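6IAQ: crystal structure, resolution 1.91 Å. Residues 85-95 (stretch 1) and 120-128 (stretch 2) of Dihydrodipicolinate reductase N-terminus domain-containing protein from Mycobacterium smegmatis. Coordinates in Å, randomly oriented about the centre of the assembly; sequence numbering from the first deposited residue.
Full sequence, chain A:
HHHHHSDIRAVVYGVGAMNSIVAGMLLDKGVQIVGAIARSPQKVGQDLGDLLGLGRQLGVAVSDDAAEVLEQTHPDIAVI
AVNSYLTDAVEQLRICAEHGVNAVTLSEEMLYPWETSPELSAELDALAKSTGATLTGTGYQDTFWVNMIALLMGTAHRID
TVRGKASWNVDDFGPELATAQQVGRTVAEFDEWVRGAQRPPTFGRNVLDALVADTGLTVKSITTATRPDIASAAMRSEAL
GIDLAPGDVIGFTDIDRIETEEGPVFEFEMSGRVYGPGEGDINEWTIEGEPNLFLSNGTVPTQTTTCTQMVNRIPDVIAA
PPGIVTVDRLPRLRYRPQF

Stretch 1 85-95: YLTDAVEQLRI
Stretch 2 (120-128) LSAELDALA

Two helices of one chain, residues 86-95 and 120-128, lie side by side and run the same way, their N-to-C directions only 9° apart and their axes 10.4 Å apart at closest approach. The register is set by two pairs: the CA atoms of Val 90 and Leu 120 are 7.1 Å apart, those of Arg 94 and Leu 124 6.7 Å. One helical turn on each side separates the pairs, as nearly parallel axes require.

Most backbone hydrogen bonds are made within each helix. Tyr 85, extended at phi/psi -102/137, takes the N-cap position, and its O receives both Asp 88 N and Ala 89 N at 2.8 Å. Val 90 N reaches Leu 86 O at 2.7 Å, but the ladder then kinks: Glu 91 N turns to Asp 88 O at 3.2 Å, and neither it nor Gln 92 N bonds to the turn before. Regular bonding resumes with Leu 93 N to Ala 89 O at 2.9 Å and Arg 94 N to Val 90 O at 2.8 Å, although the position of Val 90 O is less certain; Ile 95 N to Glu 91 O, 3.5 Å, is weak. The second helix is regular, its i to i+4 bonds from Leu 124 N to Leu 120 O through Ala 128 N to Leu 124 O all between 2.9 and 3.0 Å.

The apolar packing is made by Leu 86, Val 90, Leu 93, Leu 120 and Leu 124. Leu 120 (m, t) points toward the first helix and sits as a knob among Leu 86, Thr 87, Val 90 and Arg 94; its CD2 lies 4.0 Å from Val 90 CG2, and its CB 3.9 Å from Leu 86 CD2. One turn on, Leu 124 (m, t) leaves its backbone sideways, yet its end enters the next hole, among Leu 86, Val 90, Leu 93 and Arg 94. There its CD1 is 3.9 Å from Leu 86 CD1 and 4.1 Å from Val 90 CG2, while its CD2 is 4.0 Å from Leu 93 CB. Val 90 is p, Leu 93 m, t; Leu 86 has chi1 -147° and chi2 40°. Leu 127 (t, p) extends the packing, its CD2 3.8 Å from Arg 94 O.

A single polar link crosses the contact. Arg 94 starts sideways with chi1 m, then bends through -141°, -111° and -126° until its NH1 donates to Glu 123 OE2 at 2.4 Å, very short for a salt bridge, with an N-H...acceptor angle of 139°. The carboxylate oxygen lies near the guanidinium plane, at its edge. Glu 123 reaches it with chi values of -137°, -164° and -86°. Glu 123 is exposed and Arg 94 partly exposed, so neither charge is fully buried.

Ser 121 (m) shows the other solution: its OG approaches Leu 86 CD2 at 3.6 Å but is hydrogen-bonded elsewhere in the structure, so this buried hydroxyl needs no partner across the contact. Gln 92 OE1 and Asp 125 OD2 are hydrogen-bonded to residues just outside the stretches, and Asp 125 OD1 elsewhere in the structure, so none of the three depends on this contact.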

# COMPACT_ATOMS: atom_id res chain seq x y z
N TYR A 85 22.15 -11.21 -8.59
CA TYR A 85 23.19 -10.30 -8.04
C TYR A 85 23.80 -9.50 -9.21
O TYR A 85 24.02 -10.07 -10.27
CB TYR A 85 24.19 -11.11 -7.22
CG TYR A 85 23.54 -12.03 -6.22
CD1 TYR A 85 22.75 -11.51 -5.19
CD2 TYR A 85 23.61 -13.40 -6.34
CE1 TYR A 85 22.12 -12.34 -4.27
CE2 TYR A 85 22.97 -14.25 -5.44
CZ TYR A 85 22.23 -13.71 -4.40
OH TYR A 85 21.59 -14.54 -3.53
N LEU A 86 24.02 -8.20 -9.00
CA LEU A 86 24.51 -7.25 -10.04
C LEU A 86 25.84 -7.75 -10.64
O LEU A 86 26.11 -7.50 -11.85
CB LEU A 86 24.65 -5.85 -9.44
CG LEU A 86 24.37 -4.68 -10.38
CD1 LEU A 86 23.18 -4.94 -11.30
CD2 LEU A 86 24.18 -3.39 -9.63
N THR A 87 26.64 -8.42 -9.82
CA THR A 87 27.92 -9.06 -10.19
C THR A 87 27.68 -9.98 -11.40
O THR A 87 28.51 -10.00 -12.29
CB THR A 87 28.51 -9.72 -8.93
OG1 THR A 87 29.91 -9.56 -9.02
CG2 THR A 87 28.13 -11.17 -8.74
N ASP A 88 26.54 -10.67 -11.45
CA ASP A 88 26.10 -11.50 -12.59
C ASP A 88 25.26 -10.65 -13.56
O ASP A 88 25.54 -10.67 -14.77
CB ASP A 88 25.35 -12.74 -12.10
CG ASP A 88 26.15 -13.55 -11.10
OD1 ASP A 88 27.36 -13.71 -11.34
OD2 ASP A 88 25.57 -13.95 -10.05
N ALA A 89 24.27 -9.91 -13.04
CA ALA A 89 23.20 -9.27 -13.83
C ALA A 89 23.77 -8.14 -14.70
O ALA A 89 23.15 -7.78 -15.71
CB ALA A 89 22.12 -8.76 -12.89
N VAL A 90 24.87 -7.54 -14.30
CA VAL A 90 25.52 -6.44 -15.07
C VAL A 90 25.76 -6.89 -16.52
O VAL A 90 25.61 -6.05 -17.44
CB VAL A 90 26.79 -5.93 -14.39
CG1 VAL A 90 27.93 -6.96 -14.45
CG2 VAL A 90 27.21 -4.58 -14.99
N GLU A 91 26.06 -8.17 -16.75
CA GLU A 91 26.31 -8.68 -18.12
C GLU A 91 25.05 -8.46 -18.98
O GLU A 91 25.20 -7.88 -20.08
CB GLU A 91 26.73 -10.16 -18.07
CG GLU A 91 27.19 -10.68 -19.41
CD GLU A 91 27.34 -12.19 -19.46
OE1 GLU A 91 27.96 -12.74 -18.54
OE2 GLU A 91 26.77 -12.79 -20.39
N GLN A 92 23.86 -8.87 -18.52
CA GLN A 92 22.61 -8.72 -19.31
C GLN A 92 22.19 -7.25 -19.34
O GLN A 92 21.71 -6.79 -20.40
CB GLN A 92 21.49 -9.61 -18.77
CG GLN A 92 21.80 -11.09 -18.87
CD GLN A 92 22.76 -11.60 -17.84
OE1 GLN A 92 22.71 -11.23 -16.67
NE2 GLN A 92 23.64 -12.51 -18.26
N LEU A 93 22.37 -6.52 -18.23
CA LEU A 93 21.89 -5.12 -18.13
C LEU A 93 22.77 -4.22 -19.02
O LEU A 93 22.20 -3.26 -19.60
CB LEU A 93 21.86 -4.67 -16.66
CG LEU A 93 20.82 -5.38 -15.77
CD1 LEU A 93 20.99 -5.08 -14.30
CD2 LEU A 93 19.43 -4.98 -16.19
N ARG A 94 24.07 -4.51 -19.16
CA ARG A 94 24.98 -3.77 -20.08
C ARG A 94 24.47 -3.90 -21.52
O ARG A 94 24.37 -2.88 -22.23
CB ARG A 94 26.43 -4.25 -20.01
CG ARG A 94 27.06 -4.05 -18.64
CD ARG A 94 28.51 -3.59 -18.54
NE ARG A 94 29.33 -4.67 -18.01
CZ ARG A 94 30.15 -4.60 -16.96
NH1 ARG A 94 30.30 -3.48 -16.27
NH2 ARG A 94 30.77 -5.69 -16.56
N ILE A 95 24.15 -5.12 -21.95
CA ILE A 95 23.67 -5.40 -23.32
C ILE A 95 22.37 -4.59 -23.57
O ILE A 95 22.22 -3.96 -24.67
CB ILE A 95 23.52 -6.92 -23.53
CG1 ILE A 95 24.88 -7.61 -23.57
CG2 ILE A 95 22.66 -7.25 -24.76
CD1 ILE A 95 24.82 -9.12 -23.41
N LEU A 120 28.93 -0.62 -10.00
CA LEU A 120 28.12 -1.22 -11.08
C LEU A 120 26.84 -0.41 -11.25
O LEU A 120 26.40 -0.23 -12.40
CB LEU A 120 27.84 -2.70 -10.76
CG LEU A 120 29.08 -3.60 -10.70
CD1 LEU A 120 28.75 -5.00 -10.20
CD2 LEU A 120 29.77 -3.66 -12.06
N SER A 121 26.25 0.08 -10.15
CA SER A 121 25.03 0.93 -10.21
C SER A 121 25.34 2.24 -10.97
O SER A 121 24.58 2.60 -11.91
CB SER A 121 24.45 1.17 -8.83
OG SER A 121 23.96 -0.06 -8.25
N ALA A 122 26.41 2.94 -10.59
CA ALA A 122 26.79 4.22 -11.24
C ALA A 122 27.03 4.01 -12.75
O ALA A 122 26.52 4.80 -13.59
CB ALA A 122 28.00 4.81 -10.56
N GLU A 123 27.76 2.94 -13.08
CA GLU A 123 28.13 2.56 -14.47
C GLU A 123 26.84 2.40 -15.28
O GLU A 123 26.69 3.04 -16.39
CB GLU A 123 28.86 1.21 -14.44
CG GLU A 123 30.10 1.01 -15.29
CD GLU A 123 30.41 -0.49 -15.42
OE1 GLU A 123 31.10 -1.04 -14.51
OE2 GLU A 123 29.92 -1.11 -16.39
N LEU A 124 25.91 1.57 -14.77
CA LEU A 124 24.69 1.18 -15.52
C LEU A 124 23.78 2.39 -15.65
O LEU A 124 23.14 2.54 -16.72
CB LEU A 124 23.98 0.03 -14.80
CG LEU A 124 24.59 -1.36 -14.99
CD1 LEU A 124 23.86 -2.37 -14.12
CD2 LEU A 124 24.54 -1.77 -16.46
N ASP A 125 23.69 3.20 -14.60
CA ASP A 125 22.83 4.41 -14.60
C ASP A 125 23.32 5.38 -15.70
O ASP A 125 22.47 5.91 -16.45
CB ASP A 125 22.80 5.04 -13.21
CG ASP A 125 21.87 6.23 -13.11
OD1 ASP A 125 20.69 6.11 -13.48
OD2 ASP A 125 22.32 7.28 -12.68
N ALA A 126 24.63 5.62 -15.78
CA ALA A 126 25.26 6.52 -16.79
C ALA A 126 25.00 6.00 -18.21
O ALA A 126 24.58 6.79 -19.08
CB ALA A 126 26.74 6.64 -16.54
N LEU A 127 25.22 4.70 -18.44
CA LEU A 127 25.04 4.07 -19.76
C LEU A 127 23.57 4.20 -20.20
O LEU A 127 23.30 4.61 -21.37
CB LEU A 127 25.48 2.60 -19.68
CG LEU A 127 25.29 1.79 -20.96
CD1 LEU A 127 26.04 2.38 -22.16
CD2 LEU A 127 25.71 0.35 -20.74
N ALA A 128 22.63 3.83 -19.30
CA ALA A 128 21.18 3.83 -19.60
C ALA A 128 20.73 5.27 -19.93
O ALA A 128 19.83 5.46 -20.79
CB ALA A 128 20.42 3.25 -18.43